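Local coordinates for uncharacterized protein TP-0789 domain-containing protein (PDB 3BUU) that is of unknown function but, as a member of the LolA superfamily, may bind lipid or lipoprotein much as the periplasmic lipoprotein carriers do, at residues Asp24-Arg33 with Leu43-Lys51; Thr143-Val151 with Ala161-Lys172. All blocks are in the same frame, centred on the assembly; numbering follows the deposited sequence. Where two conformers were deposited one is given.

Contact 1. Residues Asp24-Arg33 with Leu43-Lys51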
loop_
_atom_site.group_PDB
_atom_site.type_symbol
_atom_site.label_atom_id
_atom_site.label_comp_id
_atom_site.label_asym_id
_atom_site.label_seq_id
_atom_site.Cartn_x
_atom_site.Cartn_y
_atom_site.Cartn_z
ATOM N N ASP A 24 8.491 9.913 -6.723
ATOM C CA ASP A 24 8.036 11.107 -7.390
ATOM C C ASP A 24 6.531 11.150 -7.252
ATOM O O ASP A 24 5.924 10.164 -6.829
ATOM C CB ASP A 24 8.462 11.032 -8.876
ATOM C CG ASP A 24 8.618 12.358 -9.526
ATOM O OD1 ASP A 24 8.216 13.397 -8.953
ATOM O OD2 ASP A 24 9.162 12.345 -10.636
ATOM N N SER A 25 5.944 12.267 -7.663
ATOM C CA SER A 25 4.497 12.414 -7.686
ATOM C C SER A 25 3.864 11.680 -8.869
ATOM O O SER A 25 4.280 11.856 -10.025
ATOM C CB SER A 25 4.171 13.911 -7.774
ATOM O OG SER A 25 4.577 14.572 -6.596
ATOM N N PHE A 26 2.839 10.870 -8.610
ATOM C CA PHE A 26 2.256 10.093 -9.675
ATOM C C PHE A 26 0.785 9.806 -9.406
ATOM O O PHE A 26 0.286 9.970 -8.290
ATOM C CB PHE A 26 3.060 8.781 -9.928
ATOM C CG PHE A 26 2.965 7.760 -8.831
ATOM C CD1 PHE A 26 1.930 6.811 -8.836
ATOM C CD2 PHE A 26 3.898 7.704 -7.803
ATOM C CE1 PHE A 26 1.835 5.856 -7.823
ATOM C CE2 PHE A 26 3.768 6.743 -6.788
ATOM C CZ PHE A 26 2.772 5.837 -6.823
ATOM N N GLN A 27 0.120 9.358 -10.470
ATOM C CA GLN A 27 -1.238 8.871 -10.457
ATOM C C GLN A 27 -1.208 7.388 -10.813
ATOM O O GLN A 27 -0.403 6.954 -11.652
ATOM C CB GLN A 27 -2.037 9.678 -11.489
ATOM C CG GLN A 27 -3.473 9.295 -11.474
ATOM C CD GLN A 27 -4.254 10.010 -12.543
ATOM O OE1 GLN A 27 -4.402 11.228 -12.519
ATOM N NE2 GLN A 27 -4.758 9.253 -13.508
ATOM N N VAL A 28 -2.118 6.612 -10.220
ATOM C CA VAL A 28 -2.288 5.231 -10.619
ATOM C C VAL A 28 -3.712 4.783 -10.348
ATOM O O VAL A 28 -4.353 5.308 -9.427
ATOM C CB VAL A 28 -1.247 4.321 -9.928
ATOM C CG1 VAL A 28 -1.480 4.220 -8.430
ATOM C CG2 VAL A 28 -1.184 2.942 -10.568
ATOM N N ASN A 29 -4.188 3.827 -11.130
ATOM C CA ASN A 29 -5.484 3.184 -10.842
ATOM C C ASN A 29 -5.245 1.850 -10.175
ATOM O O ASN A 29 -4.340 1.111 -10.555
ATOM C CB ASN A 29 -6.286 2.977 -12.141
ATOM C CG ASN A 29 -6.499 4.274 -12.894
ATOM O OD1 ASN A 29 -6.657 5.357 -12.313
ATOM N ND2 ASN A 29 -6.476 4.173 -14.202
ATOM N N VAL A 30 -6.095 1.541 -9.199
ATOM C CA VAL A 30 -5.999 0.285 -8.464
ATOM C C VAL A 30 -7.330 -0.423 -8.447
ATOM O O VAL A 30 -8.336 0.174 -8.031
ATOM C CB VAL A 30 -5.536 0.521 -6.992
ATOM C CG1 VAL A 30 -5.173 -0.824 -6.356
ATOM C CG2 VAL A 30 -4.340 1.489 -6.950
ATOM N N ALA A 31 -7.347 -1.667 -8.905
ATOM C CA ALA A 31 -8.548 -2.504 -8.848
ATOM C C ALA A 31 -8.289 -3.553 -7.776
ATOM O O ALA A 31 -7.205 -4.126 -7.750
ATOM C CB ALA A 31 -8.778 -3.194 -10.168
ATOM N N ILE A 32 -9.236 -3.762 -6.884
ATOM C CA ILE A 32 -9.050 -4.696 -5.783
ATOM C C ILE A 32 -10.211 -5.687 -5.843
ATOM O O ILE A 32 -11.379 -5.310 -5.720
ATOM C CB ILE A 32 -9.027 -4.026 -4.417
ATOM C CG1 ILE A 32 -7.992 -2.906 -4.423
ATOM C CG2 ILE A 32 -8.777 -5.058 -3.332
ATOM C CD1 ILE A 32 -7.830 -2.180 -3.048
ATOM N N ARG A 33 -9.877 -6.959 -6.032
ATOM C CA ARG A 33 -10.854 -8.052 -6.086
ATOM C C ARG A 33 -10.589 -8.940 -4.886
ATOM O O ARG A 33 -9.537 -9.572 -4.802
ATOM C CB ARG A 33 -10.659 -8.845 -7.385
ATOM C CG ARG A 33 -10.946 -8.050 -8.665
ATOM C CD ARG A 33 -10.799 -8.842 -9.985
ATOM N NE ARG A 33 -11.341 -8.131 -11.148
ATOM C CZ ARG A 33 -10.716 -7.134 -11.773
ATOM N NH1 ARG A 33 -9.509 -6.716 -11.372
ATOM N NH2 ARG A 33 -11.305 -6.559 -12.816
ATOM N N LEU A 43 -16.233 -5.872 -6.915
ATOM C CA LEU A 43 -14.910 -5.311 -7.257
ATOM C C LEU A 43 -14.847 -3.865 -6.705
ATOM O O LEU A 43 -15.854 -3.185 -6.747
ATOM C CB LEU A 43 -14.771 -5.317 -8.783
ATOM C CG LEU A 43 -13.768 -4.386 -9.470
ATOM C CD1 LEU A 43 -12.357 -4.819 -9.266
ATOM C CD2 LEU A 43 -14.036 -4.294 -10.959
ATOM N N TYR A 44 -13.703 -3.437 -6.177
ATOM C CA TYR A 44 -13.483 -2.060 -5.802
ATOM C C TYR A 44 -12.457 -1.468 -6.748
ATOM O O TYR A 44 -11.505 -2.157 -7.162
ATOM C CB TYR A 44 -12.960 -1.978 -4.357
ATOM C CG TYR A 44 -14.030 -2.105 -3.283
ATOM C CD1 TYR A 44 -14.338 -1.022 -2.500
ATOM C CD2 TYR A 44 -14.796 -3.273 -3.109
ATOM C CE1 TYR A 44 -15.322 -1.078 -1.519
ATOM C CE2 TYR A 44 -15.789 -3.348 -2.137
ATOM C CZ TYR A 44 -16.049 -2.236 -1.354
ATOM O OH TYR A 44 -17.056 -2.284 -0.408
ATOM N N ARG A 45 -12.634 -0.207 -7.111
ATOM C CA ARG A 45 -11.626 0.479 -7.914
ATOM C C ARG A 45 -11.382 1.855 -7.355
ATOM O O ARG A 45 -12.330 2.493 -6.842
ATOM C CB ARG A 45 -12.088 0.600 -9.372
ATOM C CG ARG A 45 -12.240 -0.691 -10.144
ATOM C CD ARG A 45 -12.385 -0.347 -11.629
ATOM N NE ARG A 45 -12.861 -1.469 -12.421
ATOM C CZ ARG A 45 -12.058 -2.285 -13.094
ATOM N NH1 ARG A 45 -10.743 -2.116 -13.036
ATOM N NH2 ARG A 45 -12.558 -3.285 -13.808
ATOM N N TYR A 46 -10.126 2.295 -7.463
ATOM C CA TYR A 46 -9.688 3.560 -6.907
ATOM C C TYR A 46 -8.791 4.276 -7.878
ATOM O O TYR A 46 -8.055 3.654 -8.634
ATOM C CB TYR A 46 -8.847 3.337 -5.637
ATOM C CG TYR A 46 -9.590 2.579 -4.558
ATOM C CD1 TYR A 46 -10.289 3.236 -3.574
ATOM C CD2 TYR A 46 -9.587 1.176 -4.532
ATOM C CE1 TYR A 46 -10.975 2.537 -2.598
ATOM C CE2 TYR A 46 -10.263 0.483 -3.538
ATOM C CZ TYR A 46 -10.944 1.161 -2.597
ATOM O OH TYR A 46 -11.625 0.469 -1.624
ATOM N N GLN A 47 -8.798 5.600 -7.813
ATOM C CA GLN A 47 -7.764 6.401 -8.425
ATOM C C GLN A 47 -6.939 6.983 -7.294
ATOM O O GLN A 47 -7.496 7.551 -6.350
ATOM C CB GLN A 47 -8.351 7.550 -9.250
ATOM C CG GLN A 47 -7.195 8.392 -9.866
ATOM C CD GLN A 47 -7.597 9.747 -10.401
ATOM O OE1 GLN A 47 -7.674 10.719 -9.648
ATOM N NE2 GLN A 47 -7.790 9.834 -11.704
ATOM N N VAL A 48 -5.617 6.872 -7.402
ATOM C CA VAL A 48 -4.698 7.329 -6.363
ATOM C C VAL A 48 -3.813 8.438 -6.915
ATOM O O VAL A 48 -3.206 8.266 -7.982
ATOM C CB VAL A 48 -3.830 6.165 -5.873
ATOM C CG1 VAL A 48 -2.888 6.655 -4.790
ATOM C CG2 VAL A 48 -4.730 5.062 -5.331
ATOM N N LEU A 49 -3.745 9.555 -6.180
ATOM C CA LEU A 49 -2.790 10.646 -6.454
ATOM C C LEU A 49 -1.785 10.531 -5.301
ATOM O O LEU A 49 -2.119 10.801 -4.161
ATOM C CB LEU A 49 -3.522 11.978 -6.410
ATOM C CG LEU A 49 -4.643 12.126 -7.436
ATOM C CD1 LEU A 49 -5.310 13.503 -7.285
ATOM C CD2 LEU A 49 -4.135 11.918 -8.846
ATOM N N SER A 50 -0.563 10.133 -5.629
ATOM C CA SER A 50 0.442 9.799 -4.646
ATOM C C SER A 50 1.613 10.792 -4.650
ATOM O O SER A 50 2.292 10.964 -5.679
ATOM C CB SER A 50 0.969 8.415 -4.929
ATOM O OG SER A 50 2.064 8.066 -4.112
ATOM N N LYS A 51 1.876 11.406 -3.492
ATOM C CA LYS A 51 2.963 12.305 -3.314
ATOM C C LYS A 51 3.820 11.829 -2.132
ATOM O O LYS A 51 3.843 12.418 -1.050
ATOM C CB LYS A 51 2.473 13.740 -3.162
ATOM C CG LYS A 51 3.565 14.754 -3.310
ATOM C CD LYS A 51 2.994 16.160 -3.281
ATOM C CE LYS A 51 4.063 17.156 -3.583
ATOM N NZ LYS A 51 3.467 18.517 -3.374
HETATM O O HOH W 1 4.622 9.048 -4.596
HETATM O O HOH W 2 -8.271 7.340 -13.211
#

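Contact 2. Residues Thr143-Val151 with Ala161-Lys172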
loop_
_atom_site.group_PDB
_atom_site.type_symbol
_atom_site.label_atom_id
_atom_site.label_comp_id
_atom_site.label_asym_id
_atom_site.label_seq_id
_atom_site.Cartn_x
_atom_site.Cartn_y
_atom_site.Cartn_z
ATOM N N THR A 143 1.126 2.222 9.431
ATOM C CA THR A 143 0.150 1.218 9.078
ATOM C C THR A 143 0.274 -0.056 9.918
ATOM O O THR A 143 -0.744 -0.648 10.291
ATOM C CB THR A 143 0.169 0.942 7.571
ATOM O OG1 THR A 143 0.138 2.182 6.858
ATOM C CG2 THR A 143 -1.009 0.089 7.102
ATOM N N TYR A 144 1.523 -0.487 10.168
ATOM C CA TYR A 144 1.809 -1.707 10.930
ATOM C C TYR A 144 2.854 -1.490 11.952
ATOM O O TYR A 144 3.744 -0.649 11.752
ATOM C CB TYR A 144 2.315 -2.852 10.001
ATOM C CG TYR A 144 1.405 -3.075 8.856
ATOM C CD1 TYR A 144 0.241 -3.821 9.008
ATOM C CD2 TYR A 144 1.683 -2.502 7.609
ATOM C CE1 TYR A 144 -0.644 -3.994 7.934
ATOM C CE2 TYR A 144 0.807 -2.667 6.526
ATOM C CZ TYR A 144 -0.354 -3.419 6.717
ATOM O OH TYR A 144 -1.257 -3.599 5.699
ATOM N N GLN A 145 2.820 -2.298 13.009
ATOM C CA GLN A 145 3.905 -2.232 13.961
ATOM C C GLN A 145 5.146 -2.987 13.509
ATOM O O GLN A 145 6.265 -2.637 13.895
ATOM C CB GLN A 145 3.419 -2.578 15.352
ATOM C CG GLN A 145 2.449 -1.467 15.848
ATOM C CD GLN A 145 3.026 -0.042 15.722
ATOM O OE1 GLN A 145 2.682 0.727 14.785
ATOM N NE2 GLN A 145 3.932 0.294 16.627
ATOM N N LYS A 146 4.968 -4.039 12.737
ATOM C CA LYS A 146 6.069 -4.846 12.274
ATOM C C LYS A 146 5.719 -5.459 10.937
ATOM O O LYS A 146 4.623 -5.992 10.764
ATOM C CB LYS A 146 6.392 -5.966 13.314
ATOM C CG LYS A 146 7.304 -7.053 12.837
ATOM C CD LYS A 146 7.422 -8.148 13.932
ATOM C CE LYS A 146 8.033 -9.400 13.399
ATOM N NZ LYS A 146 8.271 -10.341 14.533
ATOM N N VAL A 147 6.677 -5.408 10.007
ATOM C CA VAL A 147 6.557 -6.076 8.708
ATOM C C VAL A 147 7.859 -6.853 8.490
ATOM O O VAL A 147 8.935 -6.302 8.759
ATOM C CB VAL A 147 6.356 -5.040 7.571
ATOM C CG1 VAL A 147 6.190 -5.741 6.211
ATOM C CG2 VAL A 147 5.115 -4.199 7.849
ATOM N N LEU A 148 7.805 -8.069 7.957
ATOM C CA LEU A 148 8.994 -8.737 7.440
ATOM C C LEU A 148 8.875 -8.695 5.933
ATOM O O LEU A 148 7.871 -9.117 5.377
ATOM C CB LEU A 148 9.078 -10.197 7.929
ATOM C CG LEU A 148 9.182 -10.401 9.435
ATOM C CD1 LEU A 148 9.413 -11.883 9.709
ATOM C CD2 LEU A 148 10.216 -9.515 10.076
ATOM N N LEU A 149 9.902 -8.167 5.277
ATOM C CA LEU A 149 9.907 -7.972 3.836
ATOM C C LEU A 149 11.054 -8.765 3.214
ATOM O O LEU A 149 12.210 -8.581 3.598
ATOM C CB LEU A 149 10.065 -6.472 3.510
ATOM C CG LEU A 149 10.092 -6.137 2.007
ATOM C CD1 LEU A 149 8.768 -6.403 1.329
ATOM C CD2 LEU A 149 10.541 -4.709 1.813
ATOM N N TRP A 150 10.725 -9.641 2.267
ATOM C CA TRP A 150 11.709 -10.377 1.496
ATOM C C TRP A 150 12.071 -9.566 0.258
ATOM O O TRP A 150 11.178 -9.207 -0.527
ATOM C CB TRP A 150 11.134 -11.723 1.057
ATOM C CG TRP A 150 11.151 -12.828 2.065
ATOM C CD1 TRP A 150 11.874 -13.968 1.959
ATOM C CD2 TRP A 150 10.391 -12.942 3.281
ATOM N NE1 TRP A 150 11.653 -14.770 3.054
ATOM C CE2 TRP A 150 10.769 -14.149 3.889
ATOM C CE3 TRP A 150 9.451 -12.128 3.924
ATOM C CZ2 TRP A 150 10.242 -14.597 5.084
ATOM C CZ3 TRP A 150 8.904 -12.559 5.160
ATOM C CH2 TRP A 150 9.319 -13.802 5.710
ATOM N N VAL A 151 13.359 -9.319 0.065
ATOM C CA VAL A 151 13.875 -8.544 -1.042
ATOM C C VAL A 151 14.893 -9.424 -1.762
ATOM O O VAL A 151 15.846 -9.928 -1.149
ATOM C CB VAL A 151 14.507 -7.228 -0.548
ATOM C CG1 VAL A 151 15.084 -6.467 -1.743
ATOM C CG2 VAL A 151 13.491 -6.365 0.162
ATOM N N ALA A 161 5.841 -10.302 1.732
ATOM C CA ALA A 161 5.859 -9.689 3.037
ATOM C C ALA A 161 4.964 -10.432 3.994
ATOM O O ALA A 161 3.996 -11.093 3.613
ATOM C CB ALA A 161 5.502 -8.216 2.943
ATOM N N GLU A 162 5.292 -10.254 5.275
ATOM C CA GLU A 162 4.441 -10.734 6.388
ATOM C C GLU A 162 4.139 -9.544 7.276
ATOM O O GLU A 162 5.060 -8.793 7.642
ATOM C CB GLU A 162 5.173 -11.832 7.176
ATOM C CG GLU A 162 5.367 -13.144 6.432
ATOM C CD GLU A 162 6.107 -14.172 7.236
ATOM O OE1 GLU A 162 6.660 -13.829 8.282
ATOM O OE2 GLU A 162 6.184 -15.320 6.774
ATOM N N PHE A 163 2.860 -9.375 7.637
ATOM C CA PHE A 163 2.422 -8.195 8.388
ATOM C C PHE A 163 1.970 -8.669 9.761
ATOM O O PHE A 163 1.186 -9.622 9.847
ATOM C CB PHE A 163 1.244 -7.522 7.651
ATOM C CG PHE A 163 1.621 -7.053 6.300
ATOM C CD1 PHE A 163 2.068 -5.734 6.133
ATOM C CD2 PHE A 163 1.586 -7.917 5.198
ATOM C CE1 PHE A 163 2.463 -5.283 4.881
ATOM C CE2 PHE A 163 1.974 -7.470 3.937
ATOM C CZ PHE A 163 2.402 -6.155 3.778
ATOM N N TYR A 164 2.454 -7.987 10.801
ATOM C CA TYR A 164 2.225 -8.411 12.185
ATOM C C TYR A 164 1.444 -7.373 12.945
ATOM O O TYR A 164 1.495 -6.151 12.638
ATOM C CB TYR A 164 3.582 -8.639 12.857
ATOM C CG TYR A 164 4.237 -9.874 12.317
ATOM C CD1 TYR A 164 4.098 -11.118 12.962
ATOM C CD2 TYR A 164 4.999 -9.825 11.148
ATOM C CE1 TYR A 164 4.682 -12.276 12.459
ATOM C CE2 TYR A 164 5.572 -10.995 10.607
ATOM C CZ TYR A 164 5.413 -12.215 11.283
ATOM O OH TYR A 164 5.917 -13.417 10.842
ATOM N N SER A 165 0.723 -7.872 13.953
ATOM C CA SER A 165 -0.093 -7.017 14.810
ATOM C C SER A 165 0.729 -6.256 15.791
ATOM O O SER A 165 1.929 -6.497 15.929
ATOM C CB SER A 165 -1.045 -7.889 15.564
ATOM O OG SER A 165 -0.397 -8.538 16.656
ATOM N N VAL A 166 0.054 -5.376 16.533
ATOM C CA VAL A 166 0.720 -4.563 17.549
ATOM C C VAL A 166 1.330 -5.419 18.666
ATOM O O VAL A 166 2.169 -4.926 19.428
ATOM C CB VAL A 166 -0.238 -3.503 18.184
ATOM C CG1 VAL A 166 -0.814 -2.560 17.120
ATOM C CG2 VAL A 166 -1.376 -4.188 18.946
ATOM N N SER A 167 0.875 -6.676 18.768
ATOM C CA SER A 167 1.390 -7.653 19.725
ATOM C C SER A 167 2.208 -8.790 19.097
ATOM O O SER A 167 2.482 -9.805 19.751
ATOM C CB SER A 167 0.225 -8.270 20.520
ATOM O OG SER A 167 -0.533 -9.096 19.661
ATOM N N GLY A 168 2.561 -8.660 17.821
ATOM C CA GLY A 168 3.417 -9.663 17.196
ATOM C C GLY A 168 2.761 -10.905 16.587
ATOM O O GLY A 168 3.440 -11.873 16.287
ATOM N N ARG A 169 1.438 -10.898 16.407
ATOM C CA ARG A 169 0.711 -11.996 15.730
ATOM C C ARG A 169 0.750 -11.758 14.232
ATOM O O ARG A 169 0.509 -10.641 13.798
ATOM C CB ARG A 169 -0.780 -12.054 16.157
ATOM C CG ARG A 169 -1.111 -12.907 17.400
ATOM C CD ARG A 169 -0.360 -12.418 18.609
ATOM N NE ARG A 169 -0.784 -13.062 19.853
ATOM C CZ ARG A 169 -0.426 -12.654 21.068
ATOM N NH1 ARG A 169 0.354 -11.595 21.236
ATOM N NH2 ARG A 169 -0.847 -13.299 22.122
ATOM N N LEU A 170 0.975 -12.800 13.445
ATOM C CA LEU A 170 0.876 -12.688 11.997
ATOM C C LEU A 170 -0.557 -12.400 11.611
ATOM O O LEU A 170 -1.463 -13.149 11.996
ATOM C CB LEU A 170 1.363 -13.973 11.345
ATOM C CG LEU A 170 1.366 -14.021 9.813
ATOM C CD1 LEU A 170 2.361 -13.062 9.194
ATOM C CD2 LEU A 170 1.672 -15.401 9.308
ATOM N N LEU A 171 -0.760 -11.361 10.812
ATOM C CA LEU A 171 -2.094 -10.985 10.371
ATOM C C LEU A 171 -2.378 -11.327 8.919
ATOM O O LEU A 171 -3.485 -11.760 8.605
ATOM C CB LEU A 171 -2.306 -9.518 10.569
ATOM C CG LEU A 171 -2.298 -9.080 12.034
ATOM C CD1 LEU A 171 -2.534 -7.559 12.118
ATOM C CD2 LEU A 171 -3.331 -9.848 12.867
ATOM N N LYS A 172 -1.391 -11.125 8.050
ATOM C CA LYS A 172 -1.621 -11.358 6.639
ATOM C C LYS A 172 -0.269 -11.402 5.961
ATOM O O LYS A 172 0.745 -11.046 6.547
ATOM C CB LYS A 172 -2.541 -10.289 6.013
ATOM C CG LYS A 172 -1.966 -8.910 5.988
ATOM C CD LYS A 172 -2.926 -7.843 5.480
ATOM C CE LYS A 172 -2.236 -6.494 5.260
ATOM N NZ LYS A 172 -3.238 -5.447 4.965
HETATM O O HOH W 3 0.554 -3.738 13.525
#

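Contact 1. Residues Asp24-Arg33 with Leu43-Lys51
Ser50 lies under the ring of Phe26, its CB 3.8 Å from the ring centroid and over the face. This is a CH-pi contact. Phe26 CG sits between its own backbone N and carbonyl carbon (chi1 69°), which folds the ring back over Ser50. Ser50 OG accepts a hydrogen bond from a water 2.8 Å away, which also donates to Asp24 O. Further along this face Val30 CG2 meets Val48 CG2 at 3.9 Å. Next, Ile32 CD1 reaches CE2 of the Tyr46 ring at 3.6 Å; the methyl comes at an oblique angle. Most of this face is buried.

The backbones form an antiparallel beta hairpin of strands 26-36 and 39-51. Eight N-H...O bonds join Phe26, Val28, Val30 and Ile32 to Ser50, Val48, Tyr46 and Tyr44. This is consistent with the unclosed beta barrel of LolA-like proteins, a strongly curved antiparallel sheet, of which the hairpin would form part. Strand 202-212 lies beyond 26-36, and strand 55-62 lies beyond 39-51.

The other face is mostly polar. Gln27 and Gln47 both have CG anti to the backbone N and extended chains, and their amides stack with planes 24° apart. A water bridges Gln47 NE2 to Asn29 OD1, while Gln27 OE1 is bonded to Arg213. Leu43 CD1 lies over the centre of the Arg33 guanidinium, 3.8 Å above its plane. Arg33 NH2 and Arg45 NH2 are 3.6 Å apart, a like-charge approach with the guanidinium planes nearly perpendicular. Arg45 NE makes a salt bridge to Glu62, which probably offsets this repulsion.

Contact 2. Residues Thr143-Val151 with Ala161-Lys172
Phe163 CD1 sits over the centre of the Tyr144 ring, 3.3 Å above its plane. The two rings are oblique, with planes at 49°. On the other side of the sheet Lys146 CG lies anti to the backbone N (chi1 167°) and the chain stays extended, which carries CE and NZ over the Tyr164 ring face. NZ is 4.5 Å from the Tyr164 centroid in a cation-pi contact.

Lys172 NZ donates to Tyr144 OH at 2.8 Å. Asp105 bonds to both, through a hydrogen bond to Tyr144 OH and a salt bridge to Lys172 NZ. A phenylalanine in place of Tyr144 would lack the hydroxyl, and is likely to leave Asp105 OD1 without this partner and the Lys172 ammonium less firmly placed. Tyr164 OH donates to Glu162 OE1 at 2.7 Å. Trp150 CH2 meets the Glu162 carboxylate obliquely, while NE1 is hydrogen-bonded to Glu123.

The backbone makes an antiparallel beta hairpin of strands 146-152 and 158-164. Leu148 and Glu162 exchange two hydrogen bonds. A type I turn, Ser165 to Gly168, then leads into strand 170-182, where Leu171 and Lys172 both face Phe163 in a classic beta bulge.

Among apolar groups, Leu148 CG meets Tyr164 CE2 at 3.8 Å. Val147 CG2 meets Phe163 CD1, also at 3.8 Å.

How the contacts relate
After helix 9-20 the chain enters strand 26-36, turns, and returns on strand 39-51. Contact 1 closes that loop early. Strands 55-62, 70-74 and 77-81 follow, then helix 103-107 and strands 115-125 and 128-137. Contact 2 closes its own loop afterwards, between strands 146-152 and 158-164, and carries on into strand 170-182. The two contacts follow in series; they neither nest nor cross. The centres of contact 1 and contact 2 are about 23 Å apart, on opposite sides of the chain's centre. The nearest atoms of contact 1 and contact 2 are about 10 Å apart. Strands 170-182, 185-195 and 202-212 run between the two hairpins, linking them through successive antiparallel neighbours.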